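Local atomic coordinates of alpha-glucosidase (Pseudoalteromonas sp. K8, PDB entry 5HQA), a protein that probably hydrolyses alpha-glucosidic bonds as a chloride-activated family 97 glycoside hydrolase, with a calcium ion bound near its sugar pocket. Residues W66-P69 with T75-D78; P211-V216 with I396-K401; D642-K647 with I656-L661; M297-K302 with N536-P541; P21-S26 with R229-G234. One frame throughout, in Å; residues are numbered along the deposited sequence.

Contact 1 (W66-P69 with T75-D78)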
# COMPACT_ATOMS: atom_id res chain seq x y z
N TRP A 66 -5.51 16.31 -13.02
CA TRP A 66 -4.18 16.72 -12.62
C TRP A 66 -3.19 15.63 -13.02
O TRP A 66 -3.58 14.50 -13.33
CB TRP A 66 -4.11 17.01 -11.10
CG TRP A 66 -4.60 15.88 -10.22
CD1 TRP A 66 -5.90 15.57 -9.93
CD2 TRP A 66 -3.79 14.94 -9.50
NE1 TRP A 66 -5.95 14.48 -9.08
CE2 TRP A 66 -4.67 14.08 -8.80
CE3 TRP A 66 -2.41 14.74 -9.38
CZ2 TRP A 66 -4.20 13.03 -7.99
CZ3 TRP A 66 -1.95 13.70 -8.58
CH2 TRP A 66 -2.84 12.86 -7.90
N GLN A 67 -1.91 15.98 -13.02
CA GLN A 67 -0.86 15.08 -13.50
C GLN A 67 0.00 14.60 -12.35
O GLN A 67 0.43 15.40 -11.51
CB GLN A 67 -0.00 15.76 -14.57
CG GLN A 67 1.15 14.86 -15.03
CD GLN A 67 1.57 15.12 -16.47
OE1 GLN A 67 0.74 15.15 -17.38
NE2 GLN A 67 2.87 15.29 -16.68
N GLN A 68 0.27 13.27 -12.31
CA GLN A 68 1.16 12.73 -11.28
C GLN A 68 2.61 12.83 -11.73
O GLN A 68 2.91 12.65 -12.91
CB GLN A 68 0.84 11.27 -11.00
CG GLN A 68 -0.59 10.99 -10.64
CD GLN A 68 -0.68 9.79 -9.73
OE1 GLN A 68 -0.38 9.89 -8.54
NE2 GLN A 68 -1.06 8.64 -10.28
N PRO A 69 3.54 13.09 -10.81
CA PRO A 69 4.96 13.01 -11.19
C PRO A 69 5.39 11.60 -11.53
O PRO A 69 6.22 11.40 -12.42
CB PRO A 69 5.69 13.54 -9.94
CG PRO A 69 4.74 13.24 -8.81
CD PRO A 69 3.36 13.43 -9.39
N THR A 75 -2.44 10.90 -15.78
CA THR A 75 -3.51 11.87 -15.58
C THR A 75 -4.59 11.28 -14.68
O THR A 75 -5.09 10.18 -14.94
CB THR A 75 -4.11 12.28 -16.92
OG1 THR A 75 -3.07 12.81 -17.75
CG2 THR A 75 -5.18 13.34 -16.72
N VAL A 76 -4.95 12.02 -13.63
CA VAL A 76 -5.98 11.61 -12.68
C VAL A 76 -7.14 12.57 -12.84
O VAL A 76 -6.97 13.79 -12.71
CB VAL A 76 -5.47 11.62 -11.23
CG1 VAL A 76 -6.60 11.32 -10.26
CG2 VAL A 76 -4.31 10.61 -11.06
N VAL A 77 -8.32 12.02 -13.12
CA VAL A 77 -9.54 12.79 -13.29
C VAL A 77 -10.25 12.89 -11.94
O VAL A 77 -10.39 11.89 -11.23
CB VAL A 77 -10.45 12.14 -14.34
CG1 VAL A 77 -11.85 12.74 -14.30
CG2 VAL A 77 -9.82 12.28 -15.72
N ASP A 78 -10.69 14.11 -11.58
CA ASP A 78 -11.42 14.37 -10.34
C ASP A 78 -12.78 14.95 -10.72
O ASP A 78 -12.89 16.14 -11.04
CB ASP A 78 -10.64 15.34 -9.44
CG ASP A 78 -11.33 15.57 -8.09
OD1 ASP A 78 -12.47 15.11 -7.90
OD2 ASP A 78 -10.72 16.22 -7.20
O HOH W 1 -1.83 15.13 -17.24

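Contact 2 (P211-V216 with I396-K401)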
# COMPACT_ATOMS: atom_id res chain seq x y z
N PRO A 211 -5.18 4.21 19.86
CA PRO A 211 -4.91 5.21 20.88
C PRO A 211 -3.43 5.38 21.21
O PRO A 211 -2.58 4.55 20.87
CB PRO A 211 -5.65 4.65 22.10
CG PRO A 211 -5.47 3.17 21.94
CD PRO A 211 -5.61 2.93 20.44
N TRP A 212 -3.15 6.47 21.92
CA TRP A 212 -1.90 6.64 22.65
C TRP A 212 -1.83 5.65 23.80
O TRP A 212 -2.85 5.12 24.26
CB TRP A 212 -1.82 8.05 23.25
CG TRP A 212 -1.64 9.17 22.27
CD1 TRP A 212 -2.61 9.75 21.48
CD2 TRP A 212 -0.43 9.88 22.00
NE1 TRP A 212 -2.06 10.76 20.73
CE2 TRP A 212 -0.72 10.86 21.03
CE3 TRP A 212 0.88 9.77 22.49
CZ2 TRP A 212 0.25 11.73 20.54
CZ3 TRP A 212 1.85 10.64 21.99
CH2 TRP A 212 1.52 11.61 21.03
N SER A 213 -0.61 5.43 24.31
CA SER A 213 -0.45 4.57 25.49
C SER A 213 -1.24 5.10 26.68
O SER A 213 -1.73 4.32 27.50
CB SER A 213 1.03 4.45 25.86
OG SER A 213 1.58 5.74 26.07
N SER A 214 -1.39 6.43 26.78
CA SER A 214 -2.16 7.03 27.86
C SER A 214 -3.65 6.73 27.76
O SER A 214 -4.36 6.89 28.75
CB SER A 214 -1.94 8.54 27.88
OG SER A 214 -2.67 9.15 26.82
N GLY A 215 -4.13 6.32 26.60
CA GLY A 215 -5.50 5.89 26.43
C GLY A 215 -6.35 6.79 25.56
O GLY A 215 -7.37 6.32 25.04
N VAL A 216 -5.98 8.05 25.38
CA VAL A 216 -6.75 8.91 24.49
C VAL A 216 -6.35 8.62 23.05
O VAL A 216 -5.29 8.05 22.77
CB VAL A 216 -6.57 10.41 24.82
CG1 VAL A 216 -6.91 10.67 26.30
CG2 VAL A 216 -5.17 10.90 24.46
N ILE A 396 5.90 -0.31 19.62
CA ILE A 396 6.81 0.79 19.34
C ILE A 396 7.34 1.32 20.67
O ILE A 396 6.58 1.48 21.63
CB ILE A 396 6.08 1.90 18.55
CG1 ILE A 396 5.76 1.45 17.12
CG2 ILE A 396 6.91 3.20 18.56
CD1 ILE A 396 6.99 1.33 16.22
N LYS A 397 8.64 1.57 20.73
CA LYS A 397 9.25 2.13 21.93
C LYS A 397 9.64 3.58 21.66
O LYS A 397 10.37 3.87 20.70
CB LYS A 397 10.48 1.32 22.34
CG LYS A 397 11.21 1.88 23.56
CD LYS A 397 12.43 1.02 23.87
CE LYS A 397 13.25 1.60 25.00
NZ LYS A 397 14.36 0.69 25.37
N ARG A 398 9.15 4.49 22.50
CA ARG A 398 9.63 5.87 22.51
C ARG A 398 10.07 6.23 23.93
O ARG A 398 9.64 5.62 24.91
CB ARG A 398 8.56 6.86 22.03
CG ARG A 398 7.40 7.03 22.99
CD ARG A 398 6.36 7.99 22.45
NE ARG A 398 5.25 8.14 23.38
CZ ARG A 398 5.12 9.15 24.24
NH1 ARG A 398 4.08 9.20 25.05
NH2 ARG A 398 6.03 10.12 24.27
N ILE A 399 10.95 7.22 24.01
CA ILE A 399 11.39 7.79 25.28
C ILE A 399 10.74 9.15 25.40
O ILE A 399 10.93 10.01 24.53
CB ILE A 399 12.92 7.90 25.35
CG1 ILE A 399 13.57 6.54 25.06
CG2 ILE A 399 13.34 8.40 26.71
CD1 ILE A 399 13.24 5.47 26.07
N ASP A 400 9.97 9.37 26.47
CA ASP A 400 9.25 10.63 26.57
C ASP A 400 10.17 11.73 27.12
O ASP A 400 11.35 11.50 27.40
CB ASP A 400 7.96 10.47 27.39
CG ASP A 400 8.17 10.31 28.91
OD1 ASP A 400 9.28 10.54 29.46
OD2 ASP A 400 7.17 9.97 29.56
N LYS A 401 9.61 12.94 27.26
CA LYS A 401 10.40 14.11 27.65
C LYS A 401 11.11 13.92 28.98
O LYS A 401 12.14 14.57 29.21
CB LYS A 401 9.49 15.34 27.73
CG LYS A 401 8.25 15.13 28.61
CD LYS A 401 7.37 16.38 28.71
CE LYS A 401 5.89 16.04 28.48
NZ LYS A 401 5.42 14.85 29.27

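Contact 3 (D642-K647 with I656-L661)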
# COMPACT_ATOMS: atom_id res chain seq x y z
N ASP A 642 -7.69 -8.20 -31.58
CA ASP A 642 -7.45 -9.59 -31.22
C ASP A 642 -7.92 -9.88 -29.80
O ASP A 642 -8.27 -8.99 -29.02
CB ASP A 642 -5.97 -9.93 -31.35
CG ASP A 642 -5.54 -10.04 -32.80
OD1 ASP A 642 -6.24 -10.73 -33.56
OD2 ASP A 642 -4.52 -9.43 -33.17
N LYS A 643 -7.90 -11.17 -29.45
CA LYS A 643 -8.23 -11.60 -28.11
C LYS A 643 -7.21 -12.64 -27.66
O LYS A 643 -6.48 -13.23 -28.47
CB LYS A 643 -9.66 -12.17 -28.03
CG LYS A 643 -9.90 -13.37 -28.93
CD LYS A 643 -11.26 -14.01 -28.65
CE LYS A 643 -11.38 -15.41 -29.28
NZ LYS A 643 -11.63 -16.49 -28.25
N LEU A 644 -7.15 -12.85 -26.34
CA LEU A 644 -6.27 -13.84 -25.73
C LEU A 644 -7.07 -14.73 -24.81
O LEU A 644 -7.98 -14.27 -24.12
CB LEU A 644 -5.17 -13.19 -24.89
CG LEU A 644 -4.01 -12.56 -25.62
CD1 LEU A 644 -2.95 -12.28 -24.60
CD2 LEU A 644 -3.50 -13.51 -26.67
N THR A 645 -6.70 -16.01 -24.78
CA THR A 645 -7.17 -16.93 -23.76
C THR A 645 -6.02 -17.16 -22.80
O THR A 645 -5.00 -17.76 -23.18
CB THR A 645 -7.64 -18.24 -24.37
OG1 THR A 645 -8.71 -17.97 -25.29
CG2 THR A 645 -8.13 -19.18 -23.29
N LEU A 646 -6.16 -16.67 -21.57
CA LEU A 646 -5.18 -16.95 -20.53
C LEU A 646 -5.48 -18.30 -19.90
O LEU A 646 -6.61 -18.56 -19.48
CB LEU A 646 -5.21 -15.85 -19.47
CG LEU A 646 -4.94 -14.44 -19.99
CD1 LEU A 646 -5.11 -13.42 -18.87
CD2 LEU A 646 -3.55 -14.36 -20.59
N LYS A 647 -4.47 -19.17 -19.84
CA LYS A 647 -4.59 -20.47 -19.19
C LYS A 647 -3.60 -20.46 -18.03
O LYS A 647 -2.40 -20.67 -18.21
CB LYS A 647 -4.32 -21.61 -20.15
CG LYS A 647 -5.23 -21.57 -21.35
CD LYS A 647 -6.04 -22.84 -21.49
CE LYS A 647 -6.56 -22.94 -22.92
NZ LYS A 647 -6.93 -24.33 -23.31
N ILE A 656 2.95 -10.44 -19.99
CA ILE A 656 3.06 -10.15 -21.42
C ILE A 656 3.65 -8.76 -21.61
O ILE A 656 3.21 -7.80 -20.97
CB ILE A 656 1.70 -10.23 -22.13
CG1 ILE A 656 1.03 -11.57 -21.86
CG2 ILE A 656 1.87 -9.98 -23.64
CD1 ILE A 656 -0.31 -11.69 -22.51
N ARG A 657 4.62 -8.66 -22.51
CA ARG A 657 5.05 -7.38 -23.04
C ARG A 657 4.45 -7.22 -24.44
O ARG A 657 4.69 -8.05 -25.31
CB ARG A 657 6.58 -7.27 -23.11
CG ARG A 657 7.04 -6.03 -23.84
CD ARG A 657 8.54 -5.94 -23.94
NE ARG A 657 8.89 -4.72 -24.68
CZ ARG A 657 10.12 -4.42 -25.09
NH1 ARG A 657 11.12 -5.25 -24.85
NH2 ARG A 657 10.33 -3.29 -25.75
N PHE A 658 3.65 -6.17 -24.63
CA PHE A 658 3.13 -5.83 -25.95
C PHE A 658 4.06 -4.78 -26.54
O PHE A 658 3.94 -3.59 -26.23
CB PHE A 658 1.69 -5.32 -25.86
CG PHE A 658 0.72 -6.35 -25.38
CD1 PHE A 658 0.16 -7.26 -26.27
CD2 PHE A 658 0.37 -6.41 -24.04
CE1 PHE A 658 -0.74 -8.22 -25.83
CE2 PHE A 658 -0.53 -7.37 -23.59
CZ PHE A 658 -1.09 -8.27 -24.48
N LYS A 659 5.00 -5.23 -27.36
CA LYS A 659 6.01 -4.33 -27.91
C LYS A 659 5.43 -3.63 -29.14
O LYS A 659 5.13 -4.28 -30.15
CB LYS A 659 7.27 -5.11 -28.26
CG LYS A 659 8.36 -4.29 -28.89
CD LYS A 659 9.49 -5.22 -29.31
CE LYS A 659 10.77 -4.45 -29.58
NZ LYS A 659 11.88 -5.40 -29.86
N ALA A 660 5.26 -2.31 -29.06
CA ALA A 660 4.80 -1.54 -30.21
C ALA A 660 5.82 -1.65 -31.33
O ALA A 660 7.03 -1.54 -31.09
CB ALA A 660 4.59 -0.08 -29.84
N LEU A 661 5.34 -1.89 -32.55
CA LEU A 661 6.21 -2.02 -33.72
C LEU A 661 6.23 -0.70 -34.49
O LEU A 661 5.18 -0.10 -34.72
CB LEU A 661 5.74 -3.16 -34.62
CG LEU A 661 5.78 -4.51 -33.90
CD1 LEU A 661 5.32 -5.62 -34.81
CD2 LEU A 661 7.18 -4.80 -33.38

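Contact 4 (M297-K302 with N536-P541)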
# COMPACT_ATOMS: atom_id res chain seq x y z
N MET A 297 26.43 -4.62 -7.39
CA MET A 297 26.40 -3.44 -8.26
C MET A 297 26.82 -3.79 -9.68
O MET A 297 26.24 -3.27 -10.64
CB MET A 297 27.31 -2.34 -7.70
CG MET A 297 26.69 -1.61 -6.53
SD MET A 297 27.92 -0.67 -5.60
CE MET A 297 27.32 0.96 -5.79
N ASP A 298 27.82 -4.66 -9.83
CA ASP A 298 28.21 -5.12 -11.16
C ASP A 298 27.05 -5.79 -11.86
O ASP A 298 26.79 -5.54 -13.04
CB ASP A 298 29.40 -6.09 -11.06
CG ASP A 298 30.69 -5.41 -10.65
OD1 ASP A 298 30.82 -4.18 -10.86
OD2 ASP A 298 31.59 -6.11 -10.13
N PHE A 299 26.34 -6.67 -11.15
CA PHE A 299 25.17 -7.33 -11.72
C PHE A 299 24.10 -6.32 -12.10
O PHE A 299 23.54 -6.38 -13.20
CB PHE A 299 24.63 -8.36 -10.72
CG PHE A 299 23.44 -9.15 -11.22
CD1 PHE A 299 23.62 -10.34 -11.90
CD2 PHE A 299 22.14 -8.70 -10.99
CE1 PHE A 299 22.54 -11.07 -12.35
CE2 PHE A 299 21.05 -9.42 -11.44
CZ PHE A 299 21.25 -10.61 -12.12
N ALA A 300 23.80 -5.39 -11.20
CA ALA A 300 22.80 -4.37 -11.49
C ALA A 300 23.17 -3.55 -12.71
O ALA A 300 22.32 -3.27 -13.57
CB ALA A 300 22.60 -3.46 -10.28
N ALA A 301 24.45 -3.17 -12.83
CA ALA A 301 24.87 -2.39 -13.99
C ALA A 301 24.71 -3.18 -15.28
O ALA A 301 24.30 -2.62 -16.30
CB ALA A 301 26.32 -1.93 -13.81
N LYS A 302 25.02 -4.47 -15.25
CA LYS A 302 24.96 -5.27 -16.47
C LYS A 302 23.52 -5.53 -16.90
O LYS A 302 23.24 -5.57 -18.11
CB LYS A 302 25.71 -6.58 -16.27
CG LYS A 302 25.68 -7.51 -17.47
CD LYS A 302 26.61 -8.69 -17.29
CE LYS A 302 26.61 -9.58 -18.53
NZ LYS A 302 27.71 -10.58 -18.48
N ASN A 536 20.53 -16.92 -9.30
CA ASN A 536 19.28 -17.57 -9.67
C ASN A 536 18.65 -16.95 -10.90
O ASN A 536 17.93 -17.62 -11.65
CB ASN A 536 18.33 -17.56 -8.48
CG ASN A 536 18.81 -18.46 -7.37
OD1 ASN A 536 19.49 -19.45 -7.64
ND2 ASN A 536 18.49 -18.11 -6.12
N TYR A 537 18.93 -15.67 -11.15
CA TYR A 537 18.50 -15.06 -12.41
C TYR A 537 19.37 -15.52 -13.57
O TYR A 537 18.88 -15.76 -14.67
CB TYR A 537 18.52 -13.54 -12.28
CG TYR A 537 17.49 -13.03 -11.29
CD1 TYR A 537 16.15 -13.39 -11.42
CD2 TYR A 537 17.86 -12.22 -10.23
CE1 TYR A 537 15.20 -12.93 -10.52
CE2 TYR A 537 16.91 -11.75 -9.33
CZ TYR A 537 15.58 -12.11 -9.48
OH TYR A 537 14.62 -11.66 -8.60
N LEU A 538 20.68 -15.63 -13.33
CA LEU A 538 21.59 -16.10 -14.38
C LEU A 538 21.27 -17.52 -14.82
O LEU A 538 21.61 -17.91 -15.94
CB LEU A 538 23.04 -16.02 -13.89
CG LEU A 538 23.57 -14.62 -13.55
CD1 LEU A 538 25.00 -14.69 -13.01
CD2 LEU A 538 23.50 -13.73 -14.77
N ALA A 539 20.61 -18.30 -13.96
CA ALA A 539 20.21 -19.65 -14.33
C ALA A 539 19.02 -19.67 -15.29
O ALA A 539 18.79 -20.69 -15.94
CB ALA A 539 19.88 -20.47 -13.08
N LYS A 540 18.25 -18.58 -15.37
CA LYS A 540 17.02 -18.53 -16.17
C LYS A 540 16.97 -17.23 -16.97
O LYS A 540 16.08 -16.40 -16.77
CB LYS A 540 15.79 -18.67 -15.27
CG LYS A 540 15.71 -19.97 -14.46
CD LYS A 540 14.38 -20.01 -13.69
CE LYS A 540 14.13 -21.35 -13.03
NZ LYS A 540 14.93 -21.53 -11.80
N PRO A 541 17.90 -17.04 -17.90
CA PRO A 541 17.96 -15.74 -18.59
C PRO A 541 16.75 -15.43 -19.46
O PRO A 541 16.41 -14.25 -19.61
CB PRO A 541 19.25 -15.84 -19.42
CG PRO A 541 19.57 -17.28 -19.50
CD PRO A 541 19.02 -17.92 -18.28

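Contact 5 (P21-S26 with R229-G234)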
# COMPACT_ATOMS: atom_id res chain seq x y z
N PRO A 21 -26.72 13.15 14.41
CA PRO A 21 -26.52 13.25 12.96
C PRO A 21 -26.17 11.88 12.39
O PRO A 21 -25.55 11.05 13.06
CB PRO A 21 -25.35 14.22 12.85
CG PRO A 21 -25.52 15.12 14.03
CD PRO A 21 -26.17 14.32 15.13
N SER A 22 -26.57 11.63 11.15
CA SER A 22 -26.31 10.33 10.56
C SER A 22 -26.32 10.46 9.05
O SER A 22 -26.78 11.47 8.49
CB SER A 22 -27.35 9.29 11.03
OG SER A 22 -28.65 9.66 10.59
N TYR A 23 -25.80 9.44 8.38
CA TYR A 23 -25.84 9.38 6.92
C TYR A 23 -26.21 7.97 6.50
O TYR A 23 -26.05 7.01 7.26
CB TYR A 23 -24.50 9.82 6.29
CG TYR A 23 -23.44 8.76 6.43
CD1 TYR A 23 -22.73 8.62 7.62
CD2 TYR A 23 -23.16 7.89 5.38
CE1 TYR A 23 -21.77 7.63 7.76
CE2 TYR A 23 -22.20 6.90 5.52
CZ TYR A 23 -21.51 6.78 6.70
OH TYR A 23 -20.57 5.79 6.82
N SER A 24 -26.73 7.85 5.28
CA SER A 24 -26.97 6.57 4.64
C SER A 24 -26.64 6.70 3.16
O SER A 24 -26.56 7.81 2.63
CB SER A 24 -28.43 6.09 4.84
OG SER A 24 -29.32 6.97 4.18
N ILE A 25 -26.43 5.57 2.50
CA ILE A 25 -25.99 5.58 1.10
C ILE A 25 -26.76 4.52 0.33
O ILE A 25 -26.87 3.37 0.79
CB ILE A 25 -24.48 5.31 0.97
CG1 ILE A 25 -23.67 6.32 1.80
CG2 ILE A 25 -24.06 5.34 -0.51
CD1 ILE A 25 -22.18 6.08 1.75
N SER A 26 -27.28 4.89 -0.83
CA SER A 26 -27.84 3.93 -1.77
C SER A 26 -26.98 3.85 -3.02
O SER A 26 -26.30 4.81 -3.40
CB SER A 26 -29.27 4.30 -2.15
OG SER A 26 -29.30 5.49 -2.90
N ARG A 229 -12.91 9.72 5.53
CA ARG A 229 -13.39 8.34 5.59
C ARG A 229 -13.91 8.00 4.20
O ARG A 229 -14.66 8.79 3.62
CB ARG A 229 -14.51 8.19 6.62
CG ARG A 229 -14.05 8.18 8.08
CD ARG A 229 -13.61 9.57 8.58
NE ARG A 229 -12.96 9.45 9.89
CZ ARG A 229 -11.70 9.05 10.05
NH1 ARG A 229 -10.94 8.75 8.99
NH2 ARG A 229 -11.19 8.96 11.27
N THR A 230 -13.48 6.86 3.64
CA THR A 230 -13.81 6.55 2.25
C THR A 230 -14.62 5.28 2.15
O THR A 230 -14.36 4.30 2.86
CB THR A 230 -12.54 6.43 1.36
OG1 THR A 230 -11.73 5.33 1.78
CG2 THR A 230 -11.72 7.70 1.43
N ILE A 231 -15.62 5.30 1.26
CA ILE A 231 -16.46 4.15 0.97
C ILE A 231 -16.48 3.98 -0.54
O ILE A 231 -17.19 4.70 -1.24
CB ILE A 231 -17.89 4.32 1.52
CG1 ILE A 231 -17.85 4.67 3.02
CG2 ILE A 231 -18.68 3.04 1.27
CD1 ILE A 231 -19.20 5.10 3.59
N GLN A 232 -15.69 3.04 -1.04
CA GLN A 232 -15.73 2.70 -2.46
C GLN A 232 -16.89 1.75 -2.71
O GLN A 232 -17.13 0.83 -1.91
CB GLN A 232 -14.42 2.06 -2.91
CG GLN A 232 -13.23 3.01 -2.86
CD GLN A 232 -11.97 2.39 -3.42
OE1 GLN A 232 -10.99 2.15 -2.70
NE2 GLN A 232 -11.99 2.13 -4.71
N ILE A 233 -17.59 1.95 -3.82
CA ILE A 233 -18.77 1.16 -4.17
C ILE A 233 -18.72 0.89 -5.66
O ILE A 233 -18.58 1.83 -6.45
CB ILE A 233 -20.08 1.89 -3.81
CG1 ILE A 233 -20.09 2.31 -2.33
CG2 ILE A 233 -21.29 1.02 -4.17
CD1 ILE A 233 -21.20 3.30 -1.98
N GLY A 234 -18.86 -0.37 -6.06
CA GLY A 234 -18.89 -0.70 -7.47
C GLY A 234 -19.64 -1.98 -7.76
O GLY A 234 -19.78 -2.85 -6.90

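Contact 1 (W66-P69 with T75-D78)
In the beta hairpin made by strands 53-67 and 75-89, W66 and V76 face each other near the turn as an antiparallel hydrogen-bonded pair. W66 N donates to V76 O at 2.9 Å, and V76 N returns a nearly linear bond to W66 O at 2.8 Å. Both side chains lie on the same side of the sheet. The first torsion of W66 (chi1 54°) sets CG between its own N and C, which lays the indole over the V76 side chain; V76 CB then sits over the five-membered ring, 3.8 Å from its centroid, in a CH-pi contact. V76 CG1 lies 3.4 Å from W66 NE1, while V76 CG2 rests on the aliphatic stem of Q68, 3.8 Å from its CG. A branched valine suits the place because one methyl can follow the ring and the other the glutamine. The indole N-H is used by N248 OD1, and R446 makes a cation-pi contact with the ring. An alanine at W66 is likely to leave V76 CB without its aromatic cover and N248 OD1 without its indole donor. On the other side of the sheet, Q67 and T75 are joined by a water, which donates to Q67 OE1 at 2.6 Å and lies 2.7 Å from T75 OG1; Q74 NE2 also bonds to Q67 OE1. An apolar cross-strand pair on one face and a water-bridged polar pair on the other is the two-sided pattern of an amphipathic antiparallel hairpin.

Contact 2 (P211-V216 with I396-K401)
R398 reaches from its strand toward W212 and S213, and its course explains the contact. From CB the chain turns at CG, which stands between the backbone N and the carbonyl carbon (chi1 70°), and then runs straight through CD to NE. An arginine suits this place because its long stem lets NE reach E408 while NH1 extends as far as the indole rim. The side chain also touches R406 and S364. NE is taken up by a salt bridge to E408 OE2, so the charge has its main partner on the adjacent strand 405-408, and F414 adds a cation-pi contact.

At the tip, NH1 arrives at the rim of the indole, near the ring plane, 4.1 Å from W212 CZ3 and equally 4.1 Å from W212 CE3. The two planes stand 87° apart. Seen from the arginine, W212 CZ3 lies 4.0 Å above the guanidinium plane, toward its margin. S213 OG approaches the edge of that guanidinium, 4.4 Å from NH1, too long for a bond.

The loop offers these groups through a type I turn from W212 to G215, closed by G215 N to W212 O at 2.9 Å. W212 N also bonds to V216 O, which lies at the indole edge in the ring plane. A glycine suits position 215, where phi is positive (113°). Beyond the turn, W212 NE1 bonds to Q413 OE1 and S213 N to E408 OE1.

With the charge already matched by E408, the direct touch between loop and strand is probably a loose van der Waals one, and a polar link between the two segments runs through E408, which they share.

Contact 3 (D642-K647 with I656-L661)
Backbone hydrogen bonds hold the two residues that meet here in different sheets: L644 is paired with I600 of strand 596-601, and I656 with L587 of strand 585-591. The contact is therefore sheet-to-sheet packing, as in a beta sandwich, within the C-terminal domain of the enzyme. Between the sheets, L644 and I656 point toward each other and meet tip to tip, CD1 to CD1 at 3.4 Å, a little closer than methyls usually come. On the isoleucine side, the chain beyond CG1 is extended (chi2 179°), which carries CD1 as far as it can go from the strand. L644 answers with CG beside its backbone N (chi1 -76°). Unbranched at CB but forked at CG, leucine can place one methyl deep in the interface.

The same L644 CD1 also comes to the edge of the F658 ring, 4.4 Å from CZ and near the ring plane. This one methyl thus lies against an aliphatic tip and an aromatic rim. Large apolar residues suit all three places, since each is buried; L602 from a nearby loop touches both L644 and F658. The alternation of a strand sends R657, between I656 and F658, to the other side, where NH1 and NH2 form salt bridges with D549 and D584. On the apolar side, I656 CG2 lies 3.5 Å above the plane of the F658 ring, displaced toward its rim.

Contact 4 (M297-K302 with N536-P541)
The F299 ring meets the other helix with its edge: L538 CD2 and Y537 CB both lie near the ring plane, beyond CE1 and CZ respectively. Y303 of its own helix also meets the F299 ring, the planes at about 40°. The second aromatic, Y537, is held in place by other rings, for F544 stacks on it and F495 meets it edge-to-face. This is packing between two helices on the outside of a TIM-barrel-type catalytic domain. Helix 290-303 is the link of a beta-alpha-beta crossover between the adjacent parallel strands 264-269 and 307-310, while helix 534-538 follows strand 527-529, the neighbour of 264-269 on its other side.

F299 carries the contact. With CG anti to its backbone N (chi1 -178°) the ring is sent out from the helix toward the other segment. Its CZ comes within 4.0 Å of Y537 CB, the two side chains crossing at about a right angle. The CA atoms of F299 and L538 are 9.8 Å apart, a gap that the long, rigid ring of the phenylalanine and the leucine fill jointly. F299 also touches I267 of barrel strand 264-269.

Y537 meets F299 with its CB, while its OH is hydrogen-bonded to G493 O and to D532 N, which satisfies the one polar atom of a buried side chain. L538 closes the other flank of the edge, sliding past F299 in the opposite direction. CD2 of L538 lies 3.7 Å and its CG 3.9 Å from F299 CE1.

Contact 5 (P21-S26 with R229-G234)
The methyl tip of I231 is the bump of this contact, and the hollow that receives it is formed by Y23 and I25 of the facing strand. I231 CD1 lies 3.6 Å from Y23 OH and 4.0 Å from Y23 CE2 on one flank, and 3.6 Å from I25 CD1 on the other. The two isoleucines reach for each other tip to tip, whereas Y23 and I231 come from opposite directions, the methyl reaching the hydroxyl and CE2. One step along, I233 supplies a second bump: its CD1 settles 3.8 Å from I25 CG2, the two side chains meeting obliquely. I25 thus uses both its branches, the long one against I231 and the short one against I233, which is what a CB-branched residue allows.

Strands 22-27 and 224-234 belong to two antiparallel sheets packed face to face in the N-terminal beta-sandwich domain, of a family related to the galactose mutarotases. The short segments run 19° from parallel with their axes 10.5 Å apart, a spacing that large apolar side chains can bridge. Alternation sends Y23 and I25 inward, with S24 taking no part, and likewise I231 and I233 inward, with Q232 between them taking none. F132 of strand 122-134 touches both Y23 and I231.

The first torsion of Y23 (chi1 74°) leaves CG between its backbone N and C, and the ring rises from its strand toward the other sheet, with I25 CG1 at its edge, in plane. The hydroxyl of the buried Y23 is hydrogen-bonded to E131 O and also touches I231 CD1.

In the fold
From the N terminus, contact 5 opens first at 21-26 and closes at 229-234, making a long loop that joins the two sheets of the N-terminal beta domain. Contact 1, a short hairpin, is nested inside that loop, and both contacts reach the same sheet. Contact 2 opens at 211-216, before contact 5 has closed, so the two cross; its partner at 396-401 ties the N-terminal region to the catalytic region. Contact 4, opening at 297-302 and closing at 536-541, crosses contact 2 in turn and joins early and late parts of the barrel. Contact 3 follows in series within the C-terminal domain, its centre about 53 Å from that of contact 2.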